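Local coordinates for protein microbial serine proteinases; subtilisin (Bacillus subtilis, PDB 2GKO) that probably hydrolyses peptide bonds in proteins as a cold-adapted, calcium-binding serine protease of the subtilisin family, at residues K52-T55 / N59-D62; T73-S78 / A251-A256; A122-T127 / V152-D157; N130-I135 / K261-S266. All coordinates share one frame; numbering follows the deposited sequence.

Contact 1: K52-T55 / N59-D62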
loop_
_atom_site.group_PDB
_atom_site.type_symbol
_atom_site.label_atom_id
_atom_site.label_comp_id
_atom_site.label_asym_id
_atom_site.label_seq_id
_atom_site.Cartn_x
_atom_site.Cartn_y
_atom_site.Cartn_z
ATOM N N LYS A 52 -2.439 -2.362 17.524
ATOM C CA LYS A 52 -1.819 -3.539 18.126
ATOM C C LYS A 52 -0.332 -3.517 17.828
ATOM O O LYS A 52 0.094 -3.103 16.740
ATOM C CB LYS A 52 -2.458 -4.815 17.592
ATOM C CG LYS A 52 -3.945 -4.944 17.954
ATOM C CD LYS A 52 -4.601 -6.149 17.334
ATOM C CE LYS A 52 -6.037 -6.344 17.866
ATOM N NZ LYS A 52 -6.817 -7.337 17.109
ATOM N N ASP A 53 0.466 -3.907 18.816
ATOM C CA ASP A 53 1.917 -3.852 18.719
ATOM C C ASP A 53 2.498 -5.266 18.778
ATOM O O ASP A 53 2.478 -5.897 19.832
ATOM C CB ASP A 53 2.469 -2.995 19.840
ATOM C CG ASP A 53 3.953 -2.726 19.724
ATOM O OD1 ASP A 53 4.645 -3.280 18.854
ATOM O OD2 ASP A 53 4.513 -1.908 20.477
ATOM N N PHE A 54 3.035 -5.720 17.656
ATOM C CA PHE A 54 3.622 -7.053 17.517
ATOM C C PHE A 54 5.114 -7.088 17.813
ATOM O O PHE A 54 5.734 -8.164 17.719
ATOM C CB PHE A 54 3.329 -7.588 16.122
ATOM C CG PHE A 54 1.883 -7.867 15.896
ATOM C CD1 PHE A 54 1.371 -9.147 16.077
ATOM C CD2 PHE A 54 1.006 -6.844 15.556
ATOM C CE1 PHE A 54 0.046 -9.397 15.885
ATOM C CE2 PHE A 54 -0.318 -7.106 15.352
ATOM C CZ PHE A 54 -0.809 -8.371 15.528
ATOM N N THR A 55 5.680 -5.965 18.257
ATOM C CA THR A 55 7.111 -5.869 18.542
ATOM C C THR A 55 7.444 -5.975 20.023
ATOM O O THR A 55 8.613 -6.007 20.376
ATOM C CB THR A 55 7.691 -4.559 17.985
ATOM O OG1 THR A 55 7.272 -3.428 18.780
ATOM C CG2 THR A 55 7.225 -4.322 16.573
ATOM N N ASN A 59 1.766 -12.304 21.850
ATOM C CA ASN A 59 1.815 -12.293 20.399
ATOM C C ASN A 59 1.833 -10.807 20.003
ATOM O O ASN A 59 2.608 -10.363 19.142
ATOM C CB ASN A 59 0.591 -13.028 19.873
ATOM C CG ASN A 59 0.616 -14.525 20.229
ATOM O OD1 ASN A 59 0.960 -15.365 19.395
ATOM N ND2 ASN A 59 0.277 -14.853 21.481
ATOM N N PHE A 60 1.001 -10.049 20.703
ATOM C CA PHE A 60 0.961 -8.595 20.579
ATOM C C PHE A 60 0.427 -7.956 21.852
ATOM O O PHE A 60 -0.243 -8.608 22.666
ATOM C CB PHE A 60 0.081 -8.200 19.389
ATOM C CG PHE A 60 -1.368 -8.601 19.532
ATOM C CD1 PHE A 60 -1.810 -9.833 19.048
ATOM C CD2 PHE A 60 -2.288 -7.750 20.132
ATOM C CE1 PHE A 60 -3.139 -10.206 19.174
ATOM C CE2 PHE A 60 -3.624 -8.116 20.260
ATOM C CZ PHE A 60 -4.051 -9.354 19.778
ATOM N N THR A 61 0.709 -6.666 22.003
ATOM C CA THR A 61 0.106 -5.829 23.027
ATOM C C THR A 61 -0.997 -5.030 22.353
ATOM O O THR A 61 -0.744 -4.337 21.386
ATOM C CB THR A 61 1.162 -4.901 23.629
ATOM O OG1 THR A 61 2.190 -5.686 24.265
ATOM C CG2 THR A 61 0.583 -4.042 24.739
ATOM N N ASP A 62 -2.210 -5.162 22.864
ATOM C CA ASP A 62 -3.377 -4.473 22.355
ATOM C C ASP A 62 -3.416 -3.038 22.831
ATOM O O ASP A 62 -2.771 -2.696 23.829
ATOM C CB ASP A 62 -4.660 -5.193 22.797
ATOM C CG ASP A 62 -5.780 -5.017 21.822
ATOM O OD1 ASP A 62 -6.848 -5.619 22.031
ATOM O OD2 ASP A 62 -5.682 -4.294 20.794
HETATM O O HOH W 1 4.630 -10.881 17.358
#
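Asp53 and Thr61 form an antiparallel hydrogen-bonded pair: Asp53 N donates to Thr61 O at 2.9 Å, and Thr61 N donates back to Asp53 O at the same length, with 162° at the hydrogen in both. Each carbonyl also takes a CA-H contact, Lys52 CA lying 3.5 Å from Thr61 O and Phe60 CA 3.2 Å from Asp53 O. Beyond the pair, Asp53 OD1 accepts twice from Thr55. The backbone N of Thr55 meets OD1 of Asp53 at 2.9 Å from above the carboxylate plane, closing an Asx turn, while Thr55 OG1 uses the syn lone pair of Asp53 OD1 at 2.6 Å. A water donates to both Phe54 O and Asn59 O and so bridges the two segments where they part. Around Lys52 and the two phenylalanines the contact is made by aliphatic carbons over ring faces. Phe60 CB sits over the centre of the Phe54 ring, 3.7 Å from its centroid, and the extended Lys52 chain passes over a face of the Phe60 ring before NZ reaches its hydrogen-bond partner, His121 NE2. Trimming Phe60 back to an alanine would take the ring away from the Lys52 methylenes and would probably leave that chain freer to swing. The two strands make a beta hairpin at the margin of the main sheet, where strand 48-53 also pairs in parallel with strand 97-102.

Contact 2: T73-S78 / A251-A256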
loop_
_atom_site.group_PDB
_atom_site.type_symbol
_atom_site.label_atom_id
_atom_site.label_comp_id
_atom_site.label_asym_id
_atom_site.label_seq_id
_atom_site.Cartn_x
_atom_site.Cartn_y
_atom_site.Cartn_z
ATOM N N THR A 73 2.680 6.135 9.934
ATOM C CA THR A 73 1.717 7.220 9.915
ATOM C C THR A 73 1.566 7.776 8.497
ATOM O O THR A 73 0.443 8.055 8.063
ATOM C CB THR A 73 2.117 8.305 10.939
ATOM O OG1 THR A 73 2.149 7.749 12.266
ATOM C CG2 THR A 73 1.049 9.403 11.001
ATOM N N HIS A 74 2.684 7.917 7.797
ATOM C CA HIS A 74 2.734 8.448 6.424
ATOM C C HIS A 74 1.934 7.544 5.470
ATOM O O HIS A 74 1.051 7.972 4.721
ATOM C CB HIS A 74 4.217 8.621 6.004
ATOM C CG HIS A 74 4.402 9.507 4.819
ATOM N ND1 HIS A 74 4.041 9.125 3.554
ATOM C CD2 HIS A 74 4.904 10.763 4.709
ATOM C CE1 HIS A 74 4.262 10.131 2.719
ATOM N NE2 HIS A 74 4.768 11.141 3.396
ATOM N N VAL A 75 2.223 6.257 5.557
ATOM C CA VAL A 75 1.556 5.247 4.782
ATOM C C VAL A 75 0.063 5.210 5.055
ATOM O O VAL A 75 -0.737 5.158 4.128
ATOM C CB VAL A 75 2.256 3.882 5.084
ATOM C CG1 VAL A 75 1.492 2.703 4.551
ATOM C CG2 VAL A 75 3.678 3.920 4.514
ATOM N N ALA A 76 -0.317 5.214 6.336
ATOM C CA ALA A 76 -1.728 5.240 6.703
ATOM C C ALA A 76 -2.452 6.458 6.110
ATOM O O ALA A 76 -3.574 6.324 5.609
ATOM C CB ALA A 76 -1.883 5.232 8.184
ATOM N N GLY A 77 -1.774 7.596 6.097
ATOM C CA GLY A 77 -2.358 8.828 5.582
ATOM C C GLY A 77 -2.633 8.752 4.089
ATOM O O GLY A 77 -3.671 9.231 3.619
ATOM N N SER A 78 -1.734 8.146 3.323
ATOM C CA SER A 78 -1.962 8.052 1.894
ATOM C C SER A 78 -3.140 7.137 1.630
ATOM O O SER A 78 -3.920 7.348 0.696
ATOM C CB SER A 78 -0.712 7.566 1.140
ATOM O OG SER A 78 0.358 8.498 1.260
ATOM N N ALA A 251 3.823 4.309 -2.593
ATOM C CA ALA A 251 2.964 3.830 -3.686
ATOM C C ALA A 251 1.991 2.790 -3.190
ATOM O O ALA A 251 0.817 2.811 -3.541
ATOM C CB ALA A 251 3.832 3.272 -4.821
ATOM N N SER A 252 2.490 1.841 -2.408
ATOM C CA SER A 252 1.687 0.764 -1.881
ATOM C C SER A 252 0.369 1.245 -1.253
ATOM O O SER A 252 -0.674 0.721 -1.620
ATOM C CB SER A 252 2.527 -0.090 -0.909
ATOM O OG SER A 252 1.824 -1.266 -0.506
ATOM N N PRO A 253 0.384 2.195 -0.320
ATOM C CA PRO A 253 -0.888 2.629 0.285
ATOM C C PRO A 253 -1.838 3.349 -0.643
ATOM O O PRO A 253 -3.016 3.334 -0.358
ATOM C CB PRO A 253 -0.454 3.549 1.412
ATOM C CG PRO A 253 0.898 4.007 1.040
ATOM C CD PRO A 253 1.521 2.847 0.345
ATOM N N HIS A 254 -1.354 3.970 -1.707
ATOM C CA HIS A 254 -2.262 4.472 -2.736
ATOM C C HIS A 254 -3.080 3.328 -3.339
ATOM O O HIS A 254 -4.300 3.408 -3.462
ATOM C CB HIS A 254 -1.487 5.174 -3.829
ATOM C CG HIS A 254 -1.052 6.556 -3.473
ATOM N ND1 HIS A 254 0.157 6.821 -2.868
ATOM C CD2 HIS A 254 -1.642 7.763 -3.673
ATOM C CE1 HIS A 254 0.299 8.127 -2.726
ATOM N NE2 HIS A 254 -0.795 8.718 -3.181
ATOM N N ALA A 255 -2.407 2.240 -3.681
ATOM C CA ALA A 255 -3.071 1.043 -4.162
ATOM C C ALA A 255 -3.944 0.380 -3.111
ATOM O O ALA A 255 -5.013 -0.098 -3.427
ATOM C CB ALA A 255 -2.058 0.062 -4.665
ATOM N N ALA A 256 -3.499 0.329 -1.857
ATOM C CA ALA A 256 -4.291 -0.339 -0.807
ATOM C C ALA A 256 -5.579 0.445 -0.576
ATOM O O ALA A 256 -6.643 -0.139 -0.401
ATOM C CB ALA A 256 -3.505 -0.432 0.485
#
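Pro253 wedges its ring against Val75 and Ser78, and its closest approach is to backbone: Pro253 CB lies 3.2 Å from Val75 O. Pro253 CB also meets Val75 CG1 at 3.8 Å, the two side chains crossing at about a right angle. Val75 CG1 is set anti to the backbone N (chi1 169°), which lays this branch against the proline ring. One turn on, Ser78 CB touches Pro253 CG at 3.9 Å and rests above one face of the His254 ring, displaced toward its rim. That imidazole is held in turn by a hydrogen bond from ND1 to Met250 O, one turn back. Pro253 has no N-H to offer, and the helix kinks at this point. The axes of the two short segments come within 8.1 Å and cross at -35°, both running in broadly the same direction. Further out, the side chains of Val75 and Pro253 both touch Asn136, and the hydroxyl of Ser252 is hydrogen-bonded to Asn136 OD1. The packing joins two helices that also carry His71 and Ser249, which line the pocket of the bound phenylmethanesulfonic acid. As in subtilisins generally, helices 71-80 and 248-265 pack side by side in the buried core, with strand 133-137 along one flank and strand 233-236 touching Ser78 and His254.

Contact 3: A122-T127 / V152-D157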
loop_
_atom_site.group_PDB
_atom_site.type_symbol
_atom_site.label_atom_id
_atom_site.label_comp_id
_atom_site.label_asym_id
_atom_site.label_seq_id
_atom_site.Cartn_x
_atom_site.Cartn_y
_atom_site.Cartn_z
ATOM N N ALA A 122 -4.095 -10.629 11.179
ATOM C CA ALA A 122 -5.008 -9.921 10.307
ATOM C C ALA A 122 -5.939 -10.919 9.623
ATOM O O ALA A 122 -7.128 -10.697 9.529
ATOM C CB ALA A 122 -4.242 -9.110 9.274
ATOM N N GLY A 123 -5.383 -12.032 9.145
ATOM C CA GLY A 123 -6.196 -13.090 8.554
ATOM C C GLY A 123 -7.180 -13.686 9.551
ATOM O O GLY A 123 -8.341 -13.915 9.199
ATOM N N ASP A 124 -6.731 -13.910 10.777
ATOM C CA ASP A 124 -7.570 -14.496 11.820
ATOM C C ASP A 124 -8.706 -13.551 12.182
ATOM O O ASP A 124 -9.828 -13.996 12.461
ATOM C CB ASP A 124 -6.742 -14.843 13.054
ATOM C CG ASP A 124 -5.835 -16.028 12.822
ATOM O OD1 ASP A 124 -4.860 -16.161 13.569
ATOM O OD2 ASP A 124 -6.037 -16.861 11.912
ATOM N N GLN A 125 -8.423 -12.255 12.144
ATOM C CA GLN A 125 -9.429 -11.225 12.417
ATOM C C GLN A 125 -10.432 -11.127 11.278
ATOM O O GLN A 125 -11.629 -10.938 11.506
ATOM C CB GLN A 125 -8.745 -9.862 12.651
ATOM C CG GLN A 125 -8.018 -9.750 13.960
ATOM C CD GLN A 125 -8.957 -9.640 15.130
ATOM O OE1 GLN A 125 -9.589 -8.614 15.293
ATOM N NE2 GLN A 125 -9.090 -10.708 15.923
ATOM N N ALA A 126 -9.960 -11.253 10.038
ATOM C CA ALA A 126 -10.850 -11.261 8.890
ATOM C C ALA A 126 -11.873 -12.372 9.081
ATOM O O ALA A 126 -13.054 -12.186 8.854
ATOM C CB ALA A 126 -10.076 -11.469 7.602
ATOM N N THR A 127 -11.390 -13.528 9.524
ATOM C CA THR A 127 -12.247 -14.710 9.701
ATOM C C THR A 127 -13.186 -14.526 10.884
ATOM O O THR A 127 -14.391 -14.716 10.742
ATOM C CB THR A 127 -11.372 -15.941 9.927
ATOM O OG1 THR A 127 -10.547 -16.161 8.778
ATOM C CG2 THR A 127 -12.221 -17.203 10.045
ATOM N N VAL A 152 1.750 -14.731 4.562
ATOM C CA VAL A 152 1.054 -14.127 3.418
ATOM C C VAL A 152 0.106 -15.117 2.766
ATOM O O VAL A 152 -1.051 -14.802 2.497
ATOM C CB VAL A 152 2.047 -13.545 2.379
ATOM C CG1 VAL A 152 1.384 -13.234 1.048
ATOM C CG2 VAL A 152 2.723 -12.294 2.942
ATOM N N ASP A 153 0.603 -16.326 2.530
ATOM C CA ASP A 153 -0.219 -17.350 1.911
ATOM C C ASP A 153 -1.412 -17.727 2.794
ATOM O O ASP A 153 -2.517 -17.908 2.288
ATOM C CB ASP A 153 0.634 -18.591 1.607
ATOM C CG ASP A 153 1.720 -18.323 0.559
ATOM O OD1 ASP A 153 1.527 -17.426 -0.295
ATOM O OD2 ASP A 153 2.790 -18.999 0.531
ATOM N N TYR A 154 -1.176 -17.837 4.092
ATOM C CA TYR A 154 -2.213 -18.135 5.078
ATOM C C TYR A 154 -3.319 -17.086 5.039
ATOM O O TYR A 154 -4.508 -17.401 4.940
ATOM C CB TYR A 154 -1.564 -18.186 6.446
ATOM C CG TYR A 154 -2.484 -18.367 7.632
ATOM C CD1 TYR A 154 -2.867 -19.630 8.057
ATOM C CD2 TYR A 154 -2.927 -17.264 8.367
ATOM C CE1 TYR A 154 -3.690 -19.792 9.154
ATOM C CE2 TYR A 154 -3.737 -17.417 9.487
ATOM C CZ TYR A 154 -4.123 -18.683 9.867
ATOM O OH TYR A 154 -4.920 -18.854 10.964
ATOM N N ALA A 155 -2.912 -15.825 5.112
ATOM C CA ALA A 155 -3.886 -14.732 5.074
ATOM C C ALA A 155 -4.642 -14.643 3.755
ATOM O O ALA A 155 -5.843 -14.423 3.748
ATOM C CB ALA A 155 -3.186 -13.401 5.385
ATOM N N TYR A 156 -3.948 -14.831 2.637
ATOM C CA TYR A 156 -4.555 -14.778 1.320
ATOM C C TYR A 156 -5.597 -15.869 1.156
ATOM O O TYR A 156 -6.668 -15.612 0.677
ATOM C CB TYR A 156 -3.492 -14.908 0.244
ATOM C CG TYR A 156 -3.940 -14.525 -1.133
ATOM C CD1 TYR A 156 -4.380 -15.477 -2.025
ATOM C CD2 TYR A 156 -3.914 -13.201 -1.557
ATOM C CE1 TYR A 156 -4.758 -15.137 -3.299
ATOM C CE2 TYR A 156 -4.302 -12.851 -2.829
ATOM C CZ TYR A 156 -4.730 -13.822 -3.700
ATOM O OH TYR A 156 -5.092 -13.450 -4.975
ATOM N N ASP A 157 -5.279 -17.068 1.634
ATOM C CA ASP A 157 -6.231 -18.179 1.682
ATOM C C ASP A 157 -7.477 -17.858 2.509
ATOM O O ASP A 157 -8.563 -18.359 2.210
ATOM C CB ASP A 157 -5.545 -19.428 2.251
ATOM C CG ASP A 157 -6.514 -20.575 2.474
ATOM O OD1 ASP A 157 -6.877 -21.214 1.457
ATOM O OD2 ASP A 157 -6.982 -20.899 3.601
#
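Tyr154 OH donates a very short hydrogen bond to Asp124 OD2, 2.5 Å long, across the more exposed side of this helix pair. The oxygen arrives at the edge of the phenol, in the ring plane, while the carboxylate itself stands nearly upright to the ring, the two planes 87° apart. Tyr154 reaches over because its CG lies anti to the backbone N (chi1 175°), which swings the ring out from its own helix across the groove. The tight part lies deeper, between Gly123 and Ala155. Their CA atoms are only 4.5 Å apart, and Gly123 CA meets Ala155 CB at 4.4 Å; a CB on Gly123 would fall just 3.3 Å from Ala155 CA, so the backbones can approach this closely because Gly123 brings no side chain of its own. The helices concerned, 112-129 and 146-157, belong to successive beta-alpha-beta units of the subtilase fold and cover the same face of the main sheet, where Ala122 and Ala126 rest on strand 133-137 and Val152 on Met137. Toward solvent the contact thins to polar groups. Arg120 forms a cation-pi contact with Tyr154, and Lys158 NZ makes a long, weak ion pair with Asp124 OD2, which may slightly favour the ionised carboxylate. With a leucine in place of Asp124, the phenol hydroxyl would probably lose its acceptor and the ring would be freer to turn. Lys158 NZ also bonds to Thr127 OG1, at the exposed end of segment 122-127.

Contact 4: N130-I135 / K261-S266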
loop_
_atom_site.group_PDB
_atom_site.type_symbol
_atom_site.label_atom_id
_atom_site.label_comp_id
_atom_site.label_asym_id
_atom_site.label_seq_id
_atom_site.Cartn_x
_atom_site.Cartn_y
_atom_site.Cartn_z
ATOM N N ASN A 130 -15.682 -11.791 10.305
ATOM C CA ASN A 130 -16.289 -11.898 8.983
ATOM C C ASN A 130 -16.234 -10.573 8.240
ATOM O O ASN A 130 -17.237 -10.041 7.789
ATOM C CB ASN A 130 -17.731 -12.411 9.087
ATOM C CG ASN A 130 -18.306 -12.831 7.744
ATOM O OD1 ASN A 130 -17.587 -13.300 6.860
ATOM N ND2 ASN A 130 -19.614 -12.654 7.584
ATOM N N THR A 131 -15.026 -10.037 8.127
ATOM C CA THR A 131 -14.838 -8.702 7.577
ATOM C C THR A 131 -13.729 -8.741 6.533
ATOM O O THR A 131 -12.937 -9.684 6.494
ATOM C CB THR A 131 -14.530 -7.710 8.728
ATOM O OG1 THR A 131 -14.694 -6.358 8.271
ATOM C CG2 THR A 131 -13.087 -7.817 9.192
ATOM N N LYS A 132 -13.695 -7.719 5.689
ATOM C CA LYS A 132 -12.746 -7.634 4.589
ATOM C C LYS A 132 -11.535 -6.830 5.024
ATOM O O LYS A 132 -11.654 -5.775 5.671
ATOM C CB LYS A 132 -13.421 -7.029 3.353
ATOM C CG LYS A 132 -14.622 -7.840 2.842
ATOM C CD LYS A 132 -14.272 -9.312 2.632
ATOM C CE LYS A 132 -15.236 -9.972 1.658
ATOM N NZ LYS A 132 -14.869 -11.380 1.362
ATOM N N VAL A 133 -10.360 -7.369 4.712
ATOM C CA VAL A 133 -9.099 -6.792 5.158
ATOM C C VAL A 133 -8.166 -6.655 3.950
ATOM O O VAL A 133 -7.960 -7.618 3.177
ATOM C CB VAL A 133 -8.453 -7.637 6.267
ATOM C CG1 VAL A 133 -7.136 -7.036 6.681
ATOM C CG2 VAL A 133 -9.387 -7.758 7.466
ATOM N N VAL A 134 -7.611 -5.461 3.800
ATOM C CA VAL A 134 -6.519 -5.203 2.884
ATOM C C VAL A 134 -5.281 -4.960 3.746
ATOM O O VAL A 134 -5.216 -3.978 4.486
ATOM C CB VAL A 134 -6.767 -3.941 2.015
ATOM C CG1 VAL A 134 -5.594 -3.730 1.035
ATOM C CG2 VAL A 134 -8.088 -4.043 1.249
ATOM N N ILE A 135 -4.310 -5.858 3.677
ATOM C CA ILE A 135 -3.017 -5.610 4.281
ATOM C C ILE A 135 -2.185 -4.720 3.371
ATOM O O ILE A 135 -2.083 -4.971 2.178
ATOM C CB ILE A 135 -2.217 -6.937 4.504
ATOM C CG1 ILE A 135 -2.844 -7.715 5.657
ATOM C CG2 ILE A 135 -0.749 -6.621 4.788
ATOM C CD1 ILE A 135 -2.259 -9.126 5.888
ATOM N N LYS A 261 -11.475 1.244 -1.575
ATOM C CA LYS A 261 -12.507 2.027 -2.246
ATOM C C LYS A 261 -13.303 1.134 -3.208
ATOM O O LYS A 261 -14.554 1.218 -3.274
ATOM C CB LYS A 261 -11.839 3.183 -3.003
ATOM C CG LYS A 261 -12.778 4.223 -3.563
ATOM C CD LYS A 261 -12.009 5.418 -4.111
ATOM C CE LYS A 261 -12.915 6.337 -4.942
ATOM N NZ LYS A 261 -13.938 7.027 -4.127
ATOM N N ILE A 262 -12.596 0.287 -3.957
ATOM C CA ILE A 262 -13.235 -0.660 -4.855
ATOM C C ILE A 262 -14.059 -1.673 -4.058
ATOM O O ILE A 262 -15.235 -1.912 -4.347
ATOM C CB ILE A 262 -12.166 -1.379 -5.722
ATOM C CG1 ILE A 262 -11.543 -0.396 -6.708
ATOM C CG2 ILE A 262 -12.748 -2.571 -6.474
ATOM C CD1 ILE A 262 -10.272 -0.916 -7.356
ATOM N N TRP A 263 -13.451 -2.248 -3.019
ATOM C CA TRP A 263 -14.074 -3.323 -2.262
ATOM C C TRP A 263 -15.369 -2.870 -1.598
ATOM O O TRP A 263 -16.322 -3.642 -1.526
ATOM C CB TRP A 263 -13.106 -3.895 -1.207
ATOM C CG TRP A 263 -13.231 -5.369 -0.976
ATOM C CD1 TRP A 263 -14.295 -6.186 -1.296
ATOM C CD2 TRP A 263 -12.242 -6.226 -0.395
ATOM N NE1 TRP A 263 -14.007 -7.483 -0.969
ATOM C CE2 TRP A 263 -12.747 -7.539 -0.416
ATOM C CE3 TRP A 263 -10.956 -6.015 0.115
ATOM C CZ2 TRP A 263 -12.023 -8.624 0.076
ATOM C CZ3 TRP A 263 -10.243 -7.083 0.591
ATOM C CH2 TRP A 263 -10.775 -8.367 0.582
ATOM N N ALA A 264 -15.395 -1.626 -1.126
ATOM C CA ALA A 264 -16.525 -1.081 -0.379
ATOM C C ALA A 264 -17.769 -1.008 -1.253
ATOM O O ALA A 264 -18.896 -1.077 -0.755
ATOM C CB ALA A 264 -16.183 0.275 0.155
ATOM N N GLN A 265 -17.570 -0.895 -2.562
ATOM C CA GLN A 265 -18.689 -0.871 -3.512
ATOM C C GLN A 265 -19.147 -2.273 -3.948
ATOM O O GLN A 265 -20.232 -2.423 -4.536
ATOM C CB GLN A 265 -18.305 -0.022 -4.714
ATOM C CG GLN A 265 -18.088 1.449 -4.380
ATOM C CD GLN A 265 -19.144 1.995 -3.419
ATOM O OE1 GLN A 265 -20.336 1.982 -3.744
ATOM N NE2 GLN A 265 -18.719 2.445 -2.233
ATOM N N SER A 266 -18.334 -3.289 -3.664
ATOM C CA SER A 266 -18.702 -4.695 -3.844
ATOM C C SER A 266 -18.307 -5.531 -2.638
ATOM O O SER A 266 -17.447 -6.413 -2.753
ATOM C CB SER A 266 -18.024 -5.264 -5.086
ATOM O OG SER A 266 -18.246 -4.436 -6.201
#
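Trp263 of helix 248-265 lies against Lys132 and the start of strand 133-137, where helix meets sheet in the alpha/beta/alpha sandwich of the subtilases. The first kind of contact is aliphatic carbon over an aromatic face. Lys132 CB stands above the six-membered ring of Trp263, 3.8 Å from its centroid and only 8° off the ring normal. The lysine then bends at chi2 (-52°) and stays over the indole, so that Lys132 CD meets Trp263 CZ2 at 3.5 Å and Lys132 CE lies 3.8 Å from Trp263 NE1. The second kind is apolar packing at the rim: Val134 CG2 abuts Trp263 CE3 at 3.7 Å, in the plane of the indole. Val133 points the other way, toward Ala126 of helix 112-129, so adjacent strand residues serve opposite layers of the sandwich. Polar ends find their partners just outside the two segments. The indole N-H of Trp263 bonds to Ala269 O, which helps to set the rotation of the ring, and Lys132 NZ makes a weak bond to the same carbonyl. Lys132 O accepts from Asn29 ND2; Asn29 is one of the residues of a calcium site, and the side chain of Val133 lies about 8 Å from a bound calcium. At the rim of the indole, Val133 O lies near the ring plane, 3.5 Å from Trp263 CZ3.

How the contacts relate
Contact 2 lies nearest the active site, the side chain of Val75 about 6 Å from the bound phenylmethanesulfonic acid, whose pocket includes His71 and Ser249 on the same two helices. Contact 4 uses the far end of helix 248-265 and touches contact 2 through Ala256 CB and Val134 CG1, 3.9 Å apart. Contacts 3 and 4 are also adjoining: Ala126 O and Thr131 N, 3.0 Å apart, probably form a hydrogen bond, and Ala122 CB packs on Ile135 CD1 at 3.9 Å. Contact 1 is peripheral, its centre about 21 Å from that of contact 2, but Lys52 packs against Gln125 of contact 3. The side chain of Phe54 is about 7 Å from a bound calcium ion.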